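Local coordinates for YerB protein (Bacillus subtilis, PDB 2PSB) that is of unknown function but, as a putative membrane-anchored lipoprotein, interacts with PcrA without that interaction being essential for viability, at residues P32-V37 with R66-F71; R44-L49 with V79-S84; K51-I56 with F71-P76; V55-A60 with K292-I297; R83-Y88 with F100-W105. One frame throughout, in Å; residues are numbered along the deposited sequence.

Interactions 1 and 4 are strand pairings, 33-37 with 65-71 and 54-59 with 293-298; interaction 3 lies at the end of the pair between them, 54-59 with 65-71. Interactions 1 and 3 share Phe71, and their centres lie about 8 Å apart. Interactions 3 and 4 share Val55 and Ile56, and Lys292 of interaction 4 forms a salt bridge with Asp53 of interaction 3. Interaction 2 leads into interaction 5 through Arg83 and Ser84, while a backbone bond from Arg83 to Val36 ties that loop to interaction 1. The widest separation is between interactions 3 and 5, whose centres are about 17 Å apart. No active site is known to which the contacts could be referred.

Interaction 1: residues P32-V37 with R66-F71; sequences PVAVVV and RFLAIF
Val33, Val35 and Val37 pair with Phe71, Ala69 and Phe67 as antiparallel hydrogen-bonded pairs, each linked by two backbone N-H...O bonds. Ala34-Ile70 and Val36-Leu68 are the non-hydrogen-bonded pairs between them and turn their side chains to the other face of the sheet. Arg66 lies across the end of the ladder. Its CB is 4.2 Å from Val37 O, and with CG anti to the backbone N (chi1 -179°) CG comes to 3.3 Å from that same oxygen. The chain then bends at chi2 and chi3. CD rests on Val36 CG1 at 3.6 Å, NE still grazes this methyl, and the guanidinium beyond lies close to the like-charged Arg86. An alanine here would probably leave Val36 CG1 without the methylene packing of CG and CD and open a gap beside Val37 O. On the face that carries Ala34 and Val36, Leu68 CD1 lies between Ala34 CB, at 3.9 Å, and Val36 CG2, at 4.1 Å. On the opposite face Val35 CG2 approaches Phe71 CE1 at 3.8 Å, and Val33 O sits at the edge of the Phe71 ring, in its plane. Strand 99-102 bonds to the other edge of 33-37 in parallel, and strand 54-59 to the other edge of 65-71, so this antiparallel ladder occupies the interior of a mixed beta sheet.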
# COMPACT_ATOMS: atom_id res chain seq x y z
N PRO A 32 1.73 13.53 -1.64
CA PRO A 32 1.69 12.07 -1.79
C PRO A 32 0.70 11.65 -2.87
O PRO A 32 -0.34 12.28 -3.06
CB PRO A 32 1.24 11.60 -0.40
CG PRO A 32 1.80 12.65 0.51
CD PRO A 32 1.46 13.92 -0.25
N VAL A 33 1.05 10.58 -3.59
CA VAL A 33 0.20 10.00 -4.62
C VAL A 33 -0.04 8.55 -4.19
O VAL A 33 0.91 7.77 -4.06
CB VAL A 33 0.89 10.05 -6.02
CG1 VAL A 33 0.02 9.35 -7.07
CG2 VAL A 33 1.10 11.51 -6.45
N ALA A 34 -1.30 8.21 -3.95
CA ALA A 34 -1.70 6.86 -3.53
C ALA A 34 -2.40 6.13 -4.67
O ALA A 34 -3.50 6.51 -5.08
CB ALA A 34 -2.64 6.94 -2.32
N VAL A 35 -1.78 5.07 -5.18
CA VAL A 35 -2.34 4.32 -6.29
C VAL A 35 -2.86 2.94 -5.89
O VAL A 35 -2.18 2.17 -5.20
CB VAL A 35 -1.28 4.11 -7.41
CG1 VAL A 35 -1.95 3.54 -8.64
CG2 VAL A 35 -0.56 5.41 -7.72
N VAL A 36 -4.08 2.63 -6.31
CA VAL A 36 -4.65 1.31 -6.03
C VAL A 36 -4.04 0.37 -7.07
O VAL A 36 -4.27 0.52 -8.26
CB VAL A 36 -6.15 1.28 -6.20
CG1 VAL A 36 -6.64 -0.17 -6.20
CG2 VAL A 36 -6.80 2.07 -5.08
N VAL A 37 -3.25 -0.59 -6.60
CA VAL A 37 -2.57 -1.50 -7.51
C VAL A 37 -3.07 -2.95 -7.46
O VAL A 37 -3.14 -3.58 -6.40
CB VAL A 37 -1.04 -1.47 -7.27
CG1 VAL A 37 -0.34 -2.46 -8.19
CG2 VAL A 37 -0.52 -0.06 -7.51
N ARG A 66 -5.28 -6.66 -2.67
CA ARG A 66 -4.98 -5.53 -3.53
C ARG A 66 -4.11 -4.56 -2.75
O ARG A 66 -4.20 -4.49 -1.52
CB ARG A 66 -6.28 -4.86 -3.97
CG ARG A 66 -6.10 -3.68 -4.90
CD ARG A 66 -7.08 -3.78 -6.06
NE ARG A 66 -8.44 -3.90 -5.58
CZ ARG A 66 -9.41 -4.53 -6.24
NH1 ARG A 66 -10.64 -4.58 -5.72
NH2 ARG A 66 -9.17 -5.11 -7.40
N PHE A 67 -3.30 -3.80 -3.47
CA PHE A 67 -2.37 -2.84 -2.87
C PHE A 67 -2.78 -1.38 -3.00
O PHE A 67 -3.52 -0.99 -3.92
CB PHE A 67 -1.00 -2.94 -3.53
CG PHE A 67 -0.40 -4.32 -3.55
CD1 PHE A 67 0.53 -4.66 -4.53
CD2 PHE A 67 -0.75 -5.27 -2.60
CE1 PHE A 67 1.11 -5.93 -4.57
CE2 PHE A 67 -0.18 -6.54 -2.63
CZ PHE A 67 0.75 -6.87 -3.62
N LEU A 68 -2.26 -0.58 -2.08
CA LEU A 68 -2.40 0.87 -2.11
C LEU A 68 -0.92 1.22 -1.97
O LEU A 68 -0.32 0.98 -0.93
CB LEU A 68 -3.17 1.45 -0.92
CG LEU A 68 -3.27 2.98 -1.01
CD1 LEU A 68 -4.15 3.39 -2.22
CD2 LEU A 68 -3.84 3.55 0.27
N ALA A 69 -0.33 1.72 -3.05
CA ALA A 69 1.08 2.10 -3.05
C ALA A 69 1.16 3.62 -2.94
O ALA A 69 0.72 4.35 -3.82
CB ALA A 69 1.76 1.63 -4.33
N ILE A 70 1.73 4.07 -1.82
CA ILE A 70 1.85 5.49 -1.55
C ILE A 70 3.25 5.99 -1.87
O ILE A 70 4.23 5.57 -1.24
CB ILE A 70 1.49 5.77 -0.07
CG1 ILE A 70 0.10 5.20 0.22
CG2 ILE A 70 1.58 7.27 0.23
CD1 ILE A 70 -0.42 5.54 1.59
N PHE A 71 3.32 6.88 -2.86
CA PHE A 71 4.57 7.49 -3.31
C PHE A 71 4.66 8.93 -2.82
O PHE A 71 3.66 9.65 -2.78
CB PHE A 71 4.64 7.52 -4.84
CG PHE A 71 4.39 6.19 -5.50
CD1 PHE A 71 3.09 5.73 -5.67
CD2 PHE A 71 5.45 5.42 -5.95
CE1 PHE A 71 2.85 4.52 -6.30
CE2 PHE A 71 5.23 4.21 -6.58
CZ PHE A 71 3.93 3.75 -6.75

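Interaction 2: residues R44-L49 with V79-S84; sequences RPQSGL and VGPVRS
Ser47 and Gly80 form an isolated antiparallel beta bridge, a single hydrogen-bonded pair whose CA atoms are 5.2 Å apart. It ties the loop after strand 33-37 to the one that leads from strand 78-79 toward helix 87-94. Ser47 N gives Gly80 O a nearly straight bond of 2.8 Å. The return bond, from Gly80 N to Ser47 O, is longer at 3.2 Å. The Gly80-Pro81 peptide, at the pair itself, is cis. Gly80 has backbone angles that a side chain would hardly tolerate, and the same is true of Gly48, the residue after Ser47. Gln46 CB presses on Gly80 O at 3.0 Å, the same oxygen that takes the Ser47 amide. The Gln46 side chain crosses Pro81 at about a right angle: with CG anti to the carbonyl carbon (chi1 -61°), CG comes to 3.9 Å from Pro81 CD. The amide end of Gln46 is engaged away from 79-84, where NE2 bonds to Asn38 O. Ser47 OG likewise turns to another partner, a hydrogen bond with Glu221 OE2. Ser47 O receives more than the amide of Gly80: Val79 CA makes a CA-H...O contact with it at 3.2 Å, and Val79 CG2, anti to the backbone N, lies against it at 3.5 Å.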
# COMPACT_ATOMS: atom_id res chain seq x y z
N ARG A 44 0.93 -9.55 -11.82
CA ARG A 44 2.31 -9.60 -11.34
C ARG A 44 3.28 -9.96 -12.45
O ARG A 44 2.98 -10.79 -13.30
CB ARG A 44 2.41 -10.64 -10.22
CG ARG A 44 1.29 -10.52 -9.20
CD ARG A 44 1.25 -11.73 -8.28
NE ARG A 44 0.10 -11.68 -7.39
CZ ARG A 44 -0.35 -12.70 -6.67
NH1 ARG A 44 0.26 -13.88 -6.73
NH2 ARG A 44 -1.41 -12.54 -5.90
N PRO A 45 4.46 -9.31 -12.47
CA PRO A 45 4.89 -8.29 -11.52
C PRO A 45 4.31 -6.92 -11.90
O PRO A 45 4.10 -6.64 -13.07
CB PRO A 45 6.41 -8.32 -11.66
CG PRO A 45 6.57 -8.54 -13.12
CD PRO A 45 5.54 -9.61 -13.44
N GLN A 46 4.05 -6.09 -10.90
CA GLN A 46 3.49 -4.77 -11.13
C GLN A 46 4.61 -3.78 -11.46
O GLN A 46 5.79 -4.13 -11.41
CB GLN A 46 2.73 -4.30 -9.89
CG GLN A 46 1.55 -5.21 -9.51
CD GLN A 46 1.92 -6.31 -8.52
OE1 GLN A 46 3.07 -6.78 -8.48
NE2 GLN A 46 0.95 -6.73 -7.71
N SER A 47 4.23 -2.55 -11.79
CA SER A 47 5.20 -1.50 -12.11
C SER A 47 5.21 -0.39 -11.05
O SER A 47 4.15 0.08 -10.61
CB SER A 47 4.87 -0.88 -13.47
OG SER A 47 5.05 -1.82 -14.52
N GLY A 48 6.42 0.02 -10.65
CA GLY A 48 6.59 1.10 -9.68
C GLY A 48 6.57 0.83 -8.19
O GLY A 48 6.75 1.76 -7.41
N LEU A 49 6.36 -0.41 -7.76
CA LEU A 49 6.32 -0.69 -6.32
C LEU A 49 7.65 -0.51 -5.58
O LEU A 49 7.67 -0.43 -4.35
CB LEU A 49 5.76 -2.10 -6.04
CG LEU A 49 4.27 -2.31 -6.33
CD1 LEU A 49 3.80 -3.62 -5.72
CD2 LEU A 49 3.46 -1.14 -5.76
N VAL A 79 3.11 3.06 -13.47
CA VAL A 79 2.68 2.39 -12.25
C VAL A 79 1.39 1.63 -12.56
O VAL A 79 0.53 2.11 -13.28
CB VAL A 79 2.46 3.44 -11.10
CG1 VAL A 79 1.40 4.47 -11.50
CG2 VAL A 79 2.09 2.74 -9.81
N GLY A 80 1.29 0.41 -12.05
CA GLY A 80 0.10 -0.40 -12.28
C GLY A 80 0.41 -1.88 -12.19
O GLY A 80 1.48 -2.24 -11.71
N PRO A 81 -0.50 -2.75 -12.65
CA PRO A 81 -1.80 -2.33 -13.22
C PRO A 81 -2.68 -1.67 -12.17
O PRO A 81 -2.62 -2.01 -10.99
CB PRO A 81 -2.40 -3.65 -13.73
CG PRO A 81 -1.20 -4.53 -13.94
CD PRO A 81 -0.31 -4.20 -12.77
N VAL A 82 -3.51 -0.73 -12.61
CA VAL A 82 -4.40 -0.03 -11.70
C VAL A 82 -5.68 -0.82 -11.55
O VAL A 82 -6.12 -1.48 -12.48
CB VAL A 82 -4.72 1.38 -12.22
CG1 VAL A 82 -5.42 2.20 -11.13
CG2 VAL A 82 -3.44 2.05 -12.66
N ARG A 83 -6.28 -0.74 -10.36
CA ARG A 83 -7.49 -1.48 -10.08
C ARG A 83 -8.54 -0.66 -9.34
O ARG A 83 -8.33 0.50 -9.01
CB ARG A 83 -7.17 -2.73 -9.25
CG ARG A 83 -7.33 -4.05 -9.99
CD ARG A 83 -8.78 -4.28 -10.36
NE ARG A 83 -9.00 -5.58 -11.00
CZ ARG A 83 -10.21 -6.06 -11.28
NH1 ARG A 83 -11.29 -5.35 -10.98
NH2 ARG A 83 -10.34 -7.25 -11.86
N SER A 84 -9.68 -1.31 -9.08
CA SER A 84 -10.82 -0.70 -8.40
C SER A 84 -10.55 -0.20 -7.00
O SER A 84 -9.76 -0.77 -6.26
CB SER A 84 -11.97 -1.69 -8.35
OG SER A 84 -12.46 -1.93 -9.65

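Interaction 3: residues K51-I56 with F71-P76; sequences KADIVI and FQSQMP
Asp53 holds the turn at Ser73 with both carboxylate oxygens. Ser73 N gives a nearly straight bond of 2.8 Å to Asp53 OD2 on its syn lone pair, while Ser73 OG donates to Asp53 OD1 at 2.7 Å, also on the syn side but 22° out of the carboxylate plane. OD2 takes a further bond from a water, 2.8 Å away, that also donates to Gln72 OE1; Gln72 NE2 is satisfied by Val27 O. OD1 has a second partner in Lys292 NZ, a salt bridge. A second water bridges the segments: it accepts from Gln72 N and from Gln74 N, the latter at 2.9 Å, and probably donates to Lys51 O. Lys51 O and Gln74 O, two acceptors, are only 3.1 Å apart. Beside these polar groups Ala52 CB sits over one face of the Phe71 ring in a CH-pi contact, 4.1 Å from the ring centroid, and Pro76 CG lies over the opposite face. An alanine in place of Asp53 would probably leave Ser73 N and OG without acceptors and Lys292 without its countercharge, setting the turn free to shift. Asp53 and Ile54 sit opposite the single residue Ile70 as a classic bulge. With two protein donors, a water and a lysine around it, the buried carboxylate would probably be stabilised in its charged form.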
# COMPACT_ATOMS: atom_id res chain seq x y z
N LYS A 51 9.47 2.11 -5.89
CA LYS A 51 9.59 3.54 -5.63
C LYS A 51 8.61 4.00 -4.55
O LYS A 51 8.68 5.15 -4.11
CB LYS A 51 9.32 4.34 -6.91
CG LYS A 51 10.24 4.03 -8.07
CD LYS A 51 11.68 4.31 -7.75
CE LYS A 51 12.59 3.82 -8.87
NZ LYS A 51 12.51 2.34 -9.10
N ALA A 52 7.70 3.12 -4.13
CA ALA A 52 6.70 3.48 -3.12
C ALA A 52 7.27 3.49 -1.70
O ALA A 52 8.03 2.60 -1.32
CB ALA A 52 5.50 2.52 -3.18
N ASP A 53 6.92 4.51 -0.92
CA ASP A 53 7.40 4.59 0.45
C ASP A 53 6.63 3.63 1.35
O ASP A 53 7.20 2.98 2.22
CB ASP A 53 7.28 6.02 0.97
CG ASP A 53 8.04 7.03 0.12
OD1 ASP A 53 9.04 6.65 -0.51
OD2 ASP A 53 7.66 8.21 0.10
N ILE A 54 5.32 3.53 1.10
CA ILE A 54 4.43 2.66 1.86
C ILE A 54 3.52 1.92 0.92
O ILE A 54 2.96 2.50 -0.01
CB ILE A 54 3.51 3.46 2.81
CG1 ILE A 54 4.34 4.36 3.72
CG2 ILE A 54 2.64 2.50 3.63
CD1 ILE A 54 3.52 5.47 4.34
N VAL A 55 3.36 0.63 1.17
CA VAL A 55 2.48 -0.19 0.37
C VAL A 55 1.57 -0.94 1.34
O VAL A 55 2.06 -1.54 2.30
CB VAL A 55 3.26 -1.20 -0.50
CG1 VAL A 55 2.26 -2.17 -1.16
CG2 VAL A 55 4.08 -0.46 -1.57
N ILE A 56 0.27 -0.89 1.10
CA ILE A 56 -0.68 -1.56 1.97
C ILE A 56 -1.46 -2.63 1.21
O ILE A 56 -2.06 -2.37 0.17
CB ILE A 56 -1.66 -0.56 2.62
CG1 ILE A 56 -0.86 0.51 3.36
CG2 ILE A 56 -2.58 -1.28 3.63
CD1 ILE A 56 -0.99 1.90 2.81
N PHE A 71 3.32 6.88 -2.86
CA PHE A 71 4.57 7.49 -3.31
C PHE A 71 4.66 8.93 -2.82
O PHE A 71 3.66 9.65 -2.78
CB PHE A 71 4.64 7.52 -4.84
CG PHE A 71 4.39 6.19 -5.50
CD1 PHE A 71 3.09 5.73 -5.67
CD2 PHE A 71 5.45 5.42 -5.95
CE1 PHE A 71 2.85 4.52 -6.30
CE2 PHE A 71 5.23 4.21 -6.58
CZ PHE A 71 3.93 3.75 -6.75
N GLN A 72 5.87 9.34 -2.45
CA GLN A 72 6.11 10.69 -1.98
C GLN A 72 7.58 11.04 -2.18
O GLN A 72 7.89 12.01 -2.87
CB GLN A 72 5.74 10.82 -0.51
CG GLN A 72 5.67 12.25 0.02
CD GLN A 72 7.03 12.95 0.07
OE1 GLN A 72 8.02 12.38 0.54
NE2 GLN A 72 7.07 14.19 -0.39
N SER A 73 8.48 10.25 -1.60
CA SER A 73 9.92 10.52 -1.72
C SER A 73 10.47 10.09 -3.07
O SER A 73 11.57 10.49 -3.46
CB SER A 73 10.71 9.77 -0.65
OG SER A 73 10.96 8.45 -1.07
N GLN A 74 9.72 9.24 -3.76
CA GLN A 74 10.12 8.74 -5.07
C GLN A 74 8.90 8.56 -5.94
O GLN A 74 7.98 7.83 -5.58
CB GLN A 74 10.82 7.38 -4.96
CG GLN A 74 12.20 7.40 -4.35
CD GLN A 74 12.88 6.05 -4.49
OE1 GLN A 74 12.35 5.02 -4.07
NE2 GLN A 74 14.06 6.05 -5.09
N MSE A 75 8.89 9.23 -7.08
CA MSE A 75 7.77 9.13 -8.00
C MSE A 75 8.11 8.09 -9.05
O MSE A 75 9.25 8.01 -9.51
CB MSE A 75 7.49 10.48 -8.66
CG MSE A 75 6.86 11.51 -7.73
SE MSE A 75 5.20 10.91 -6.93
CE MSE A 75 5.48 11.50 -5.12
N PRO A 76 7.13 7.26 -9.43
CA PRO A 76 7.38 6.22 -10.43
C PRO A 76 7.15 6.69 -11.87
O PRO A 76 6.47 7.68 -12.11
CB PRO A 76 6.40 5.13 -10.03
CG PRO A 76 5.21 5.93 -9.63
CD PRO A 76 5.81 7.06 -8.81
O HOH W 1 7.75 7.34 -2.96
O HOH W 2 8.52 10.23 1.88

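Interaction 4: residues V55-A60 with K292-I297; sequences VIEALA and KTWINI
Val55 fits its branch against the flat side of Trp294. Its CG1 stands over the six-membered ring, 3.6 Å from the centroid and 9° off the normal, while CB lies 3.7 Å from Trp294 CE2. The two side chains run side by side, pointing the same way. On the opposite face of the sheet Ile56 lies alongside Ile295, its CG1 against Ile295 CB at 3.9 Å, and crosses Ile297, its CG2 meeting Ile297 CD1 at 3.7 Å. Ile297 CB packs against Ala58 CB at 4.1 Å. Four backbone bonds of the parallel ladder keep this register, among them Glu57 N to Ile295 O at 2.8 Å. A water then carries the ladder one step on, between Leu59 N and Ile297 O. The pairing joins the N-terminal family region of the chain to the end of the C-terminal one. Phe67 meets Trp294 edge-to-face. Strand 65-71 borders 54-59 on its other edge, and strand 230-240 borders 293-298.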
# COMPACT_ATOMS: atom_id res chain seq x y z
N VAL A 55 3.36 0.63 1.17
CA VAL A 55 2.48 -0.19 0.37
C VAL A 55 1.57 -0.94 1.34
O VAL A 55 2.06 -1.54 2.30
CB VAL A 55 3.26 -1.20 -0.50
CG1 VAL A 55 2.26 -2.17 -1.16
CG2 VAL A 55 4.08 -0.46 -1.57
N ILE A 56 0.27 -0.89 1.10
CA ILE A 56 -0.68 -1.56 1.97
C ILE A 56 -1.46 -2.63 1.21
O ILE A 56 -2.06 -2.37 0.17
CB ILE A 56 -1.66 -0.56 2.62
CG1 ILE A 56 -0.86 0.51 3.36
CG2 ILE A 56 -2.58 -1.28 3.63
CD1 ILE A 56 -0.99 1.90 2.81
N GLU A 57 -1.43 -3.85 1.73
CA GLU A 57 -2.12 -4.97 1.11
C GLU A 57 -3.31 -5.34 1.97
O GLU A 57 -3.22 -5.38 3.20
CB GLU A 57 -1.16 -6.16 0.97
CG GLU A 57 -1.78 -7.44 0.41
CD GLU A 57 -0.75 -8.56 0.23
OE1 GLU A 57 -1.06 -9.52 -0.51
OE2 GLU A 57 0.36 -8.48 0.82
N ALA A 58 -4.44 -5.61 1.32
CA ALA A 58 -5.65 -5.98 2.04
C ALA A 58 -6.57 -6.74 1.09
O ALA A 58 -6.43 -6.64 -0.14
CB ALA A 58 -6.38 -4.74 2.59
N LEU A 59 -7.48 -7.52 1.66
CA LEU A 59 -8.42 -8.29 0.86
C LEU A 59 -9.33 -7.35 0.11
O LEU A 59 -9.78 -6.36 0.67
CB LEU A 59 -9.27 -9.23 1.73
CG LEU A 59 -8.59 -10.49 2.28
CD1 LEU A 59 -9.51 -11.19 3.26
CD2 LEU A 59 -8.24 -11.42 1.13
N ALA A 60 -9.59 -7.66 -1.15
CA ALA A 60 -10.47 -6.86 -1.98
C ALA A 60 -11.52 -7.76 -2.62
O ALA A 60 -12.61 -7.95 -2.08
CB ALA A 60 -9.65 -6.14 -3.05
N LYS A 292 11.52 1.82 3.39
CA LYS A 292 10.22 1.40 2.92
C LYS A 292 9.47 0.54 3.93
O LYS A 292 10.08 -0.25 4.68
CB LYS A 292 10.34 0.65 1.59
CG LYS A 292 10.38 1.53 0.35
CD LYS A 292 11.66 2.33 0.21
CE LYS A 292 11.75 3.05 -1.14
NZ LYS A 292 10.84 4.24 -1.29
N THR A 293 8.15 0.70 3.95
CA THR A 293 7.29 -0.05 4.87
C THR A 293 6.15 -0.74 4.13
O THR A 293 5.49 -0.15 3.28
CB THR A 293 6.66 0.87 5.95
OG1 THR A 293 7.69 1.40 6.78
CG2 THR A 293 5.66 0.08 6.82
N TRP A 294 5.95 -2.01 4.46
CA TRP A 294 4.87 -2.79 3.88
C TRP A 294 3.90 -3.17 4.98
O TRP A 294 4.28 -3.80 5.97
CB TRP A 294 5.38 -4.05 3.21
CG TRP A 294 5.54 -3.91 1.74
CD1 TRP A 294 6.49 -3.17 1.09
CD2 TRP A 294 4.79 -4.58 0.72
NE1 TRP A 294 6.38 -3.34 -0.27
CE2 TRP A 294 5.35 -4.20 -0.52
CE3 TRP A 294 3.70 -5.46 0.74
CZ2 TRP A 294 4.85 -4.68 -1.74
CZ3 TRP A 294 3.21 -5.93 -0.47
CH2 TRP A 294 3.78 -5.54 -1.70
N ILE A 295 2.64 -2.78 4.80
CA ILE A 295 1.59 -3.06 5.77
C ILE A 295 0.65 -4.12 5.23
O ILE A 295 0.12 -4.00 4.11
CB ILE A 295 0.77 -1.79 6.10
CG1 ILE A 295 1.70 -0.69 6.63
CG2 ILE A 295 -0.32 -2.11 7.13
CD1 ILE A 295 1.01 0.50 7.18
N ASN A 296 0.46 -5.17 6.02
CA ASN A 296 -0.44 -6.25 5.66
C ASN A 296 -1.63 -6.29 6.58
O ASN A 296 -1.50 -6.59 7.76
CB ASN A 296 0.27 -7.60 5.75
CG ASN A 296 0.90 -7.99 4.47
OD1 ASN A 296 0.24 -8.50 3.57
ND2 ASN A 296 2.19 -7.75 4.35
N ILE A 297 -2.80 -5.98 6.05
CA ILE A 297 -3.99 -6.02 6.87
C ILE A 297 -4.60 -7.42 6.76
O ILE A 297 -4.79 -7.95 5.66
CB ILE A 297 -5.00 -4.94 6.43
CG1 ILE A 297 -4.46 -3.56 6.84
CG2 ILE A 297 -6.38 -5.21 7.04
CD1 ILE A 297 -5.09 -2.39 6.08
O HOH W 3 -7.66 -7.67 4.50

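Interaction 5: residues R83-Y88 with F100-W105; sequences RSAREY and FVHHGW
Ala85 CB touches both Phe100 and His102 where the two rings meet, and their CG atoms are placed differently: anti to the backbone N in Phe100 (chi1 -167°), between the backbone N and the carbonyl carbon in His102 (chi1 62°). The methyl meets the edge of the Phe100 ring, CB to CE2 3.4 Å, and lies 3.6 Å from His102 CD2. Phe100 CE2 lies over one face of the His102 ring, toward its rim. The backbones bridge at Ala85 and Trp105, whose CB atoms are 4.2 Å apart. His103 N donates to Arg83 O at 2.9 Å in a bent bond, and Ala85 N to Gly104 O at 3.1 Å; both donors lie above the carbonyl planes. Ser84 OG, a known phosphorylation site unmodified here, adds a weak bond to His103 O. His103 ND1 is held by Ser143 OG. Phe100 also touches Val36 of strand 33-37 and Leu113 of helix 107-114, and strand 120-122 flanks 99-102, while the segment 83-88 runs on into helix 87-94.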
# COMPACT_ATOMS: atom_id res chain seq x y z
N ARG A 83 -6.28 -0.74 -10.36
CA ARG A 83 -7.49 -1.48 -10.08
C ARG A 83 -8.54 -0.66 -9.34
O ARG A 83 -8.33 0.50 -9.01
CB ARG A 83 -7.17 -2.73 -9.25
CG ARG A 83 -7.33 -4.05 -9.99
CD ARG A 83 -8.78 -4.28 -10.36
NE ARG A 83 -9.00 -5.58 -11.00
CZ ARG A 83 -10.21 -6.06 -11.28
NH1 ARG A 83 -11.29 -5.35 -10.98
NH2 ARG A 83 -10.34 -7.25 -11.86
N SER A 84 -9.68 -1.31 -9.08
CA SER A 84 -10.82 -0.70 -8.40
C SER A 84 -10.55 -0.20 -7.00
O SER A 84 -9.76 -0.77 -6.26
CB SER A 84 -11.97 -1.69 -8.35
OG SER A 84 -12.46 -1.93 -9.65
N ALA A 85 -11.24 0.88 -6.62
CA ALA A 85 -11.10 1.47 -5.30
C ALA A 85 -12.09 0.88 -4.31
O ALA A 85 -13.20 0.48 -4.69
CB ALA A 85 -11.29 2.98 -5.39
N ARG A 86 -11.68 0.82 -3.05
CA ARG A 86 -12.51 0.30 -1.97
C ARG A 86 -12.51 1.35 -0.87
O ARG A 86 -11.57 2.13 -0.78
CB ARG A 86 -11.95 -1.03 -1.45
CG ARG A 86 -12.12 -2.18 -2.43
CD ARG A 86 -13.59 -2.48 -2.65
NE ARG A 86 -13.89 -2.73 -4.06
CZ ARG A 86 -13.54 -3.82 -4.72
NH1 ARG A 86 -12.88 -4.79 -4.10
NH2 ARG A 86 -13.85 -3.95 -6.00
N GLU A 87 -13.56 1.37 -0.06
CA GLU A 87 -13.66 2.34 1.02
C GLU A 87 -12.40 2.40 1.87
O GLU A 87 -11.81 3.47 2.03
CB GLU A 87 -14.86 2.06 1.92
CG GLU A 87 -16.18 2.52 1.33
CD GLU A 87 -17.05 1.38 0.85
OE1 GLU A 87 -16.54 0.50 0.12
OE2 GLU A 87 -18.25 1.38 1.20
N TYR A 88 -11.99 1.25 2.42
CA TYR A 88 -10.80 1.22 3.26
C TYR A 88 -9.57 1.82 2.58
O TYR A 88 -8.70 2.35 3.25
CB TYR A 88 -10.50 -0.20 3.77
CG TYR A 88 -10.82 -1.33 2.83
CD1 TYR A 88 -12.10 -1.89 2.78
CD2 TYR A 88 -9.83 -1.88 2.02
CE1 TYR A 88 -12.39 -2.97 1.95
CE2 TYR A 88 -10.11 -2.96 1.18
CZ TYR A 88 -11.39 -3.50 1.16
OH TYR A 88 -11.68 -4.58 0.35
N PHE A 100 -5.67 10.40 -4.91
CA PHE A 100 -6.13 9.02 -5.03
C PHE A 100 -6.30 8.56 -6.47
O PHE A 100 -7.20 9.00 -7.17
CB PHE A 100 -7.45 8.88 -4.28
CG PHE A 100 -7.88 7.47 -4.06
CD1 PHE A 100 -7.13 6.63 -3.22
CD2 PHE A 100 -9.04 6.98 -4.64
CE1 PHE A 100 -7.55 5.32 -2.96
CE2 PHE A 100 -9.47 5.66 -4.38
CZ PHE A 100 -8.72 4.83 -3.54
N VAL A 101 -5.42 7.65 -6.90
CA VAL A 101 -5.49 7.14 -8.25
C VAL A 101 -6.05 5.72 -8.23
O VAL A 101 -5.65 4.90 -7.40
CB VAL A 101 -4.10 7.15 -8.90
CG1 VAL A 101 -4.21 6.73 -10.37
CG2 VAL A 101 -3.51 8.54 -8.79
N HIS A 102 -6.98 5.45 -9.14
CA HIS A 102 -7.61 4.14 -9.21
C HIS A 102 -8.25 3.88 -10.56
O HIS A 102 -8.00 4.59 -11.53
CB HIS A 102 -8.68 4.01 -8.12
CG HIS A 102 -9.79 5.00 -8.26
ND1 HIS A 102 -9.59 6.36 -8.23
CD2 HIS A 102 -11.12 4.82 -8.45
CE1 HIS A 102 -10.74 6.98 -8.38
NE2 HIS A 102 -11.69 6.07 -8.52
N HIS A 103 -9.09 2.85 -10.62
CA HIS A 103 -9.77 2.51 -11.85
C HIS A 103 -10.98 1.64 -11.53
O HIS A 103 -10.87 0.42 -11.38
CB HIS A 103 -8.82 1.77 -12.79
CG HIS A 103 -9.28 1.78 -14.22
ND1 HIS A 103 -8.45 1.42 -15.27
CD2 HIS A 103 -10.46 2.12 -14.78
CE1 HIS A 103 -9.11 1.56 -16.41
NE2 HIS A 103 -10.33 1.98 -16.14
N GLY A 104 -12.13 2.29 -11.43
CA GLY A 104 -13.35 1.60 -11.09
C GLY A 104 -13.52 1.75 -9.60
O GLY A 104 -12.66 2.33 -8.93
N TRP A 105 -14.61 1.22 -9.06
CA TRP A 105 -14.87 1.31 -7.63
C TRP A 105 -16.08 0.52 -7.18
O TRP A 105 -16.88 0.05 -8.00
CB TRP A 105 -15.06 2.78 -7.23
CG TRP A 105 -15.94 3.59 -8.15
CD1 TRP A 105 -16.96 3.13 -8.94
CD2 TRP A 105 -15.89 5.01 -8.36
NE1 TRP A 105 -17.54 4.17 -9.63
CE2 TRP A 105 -16.91 5.33 -9.29
CE3 TRP A 105 -15.08 6.04 -7.86
CZ2 TRP A 105 -17.14 6.65 -9.72
CZ3 TRP A 105 -15.32 7.35 -8.29
CH2 TRP A 105 -16.33 7.63 -9.21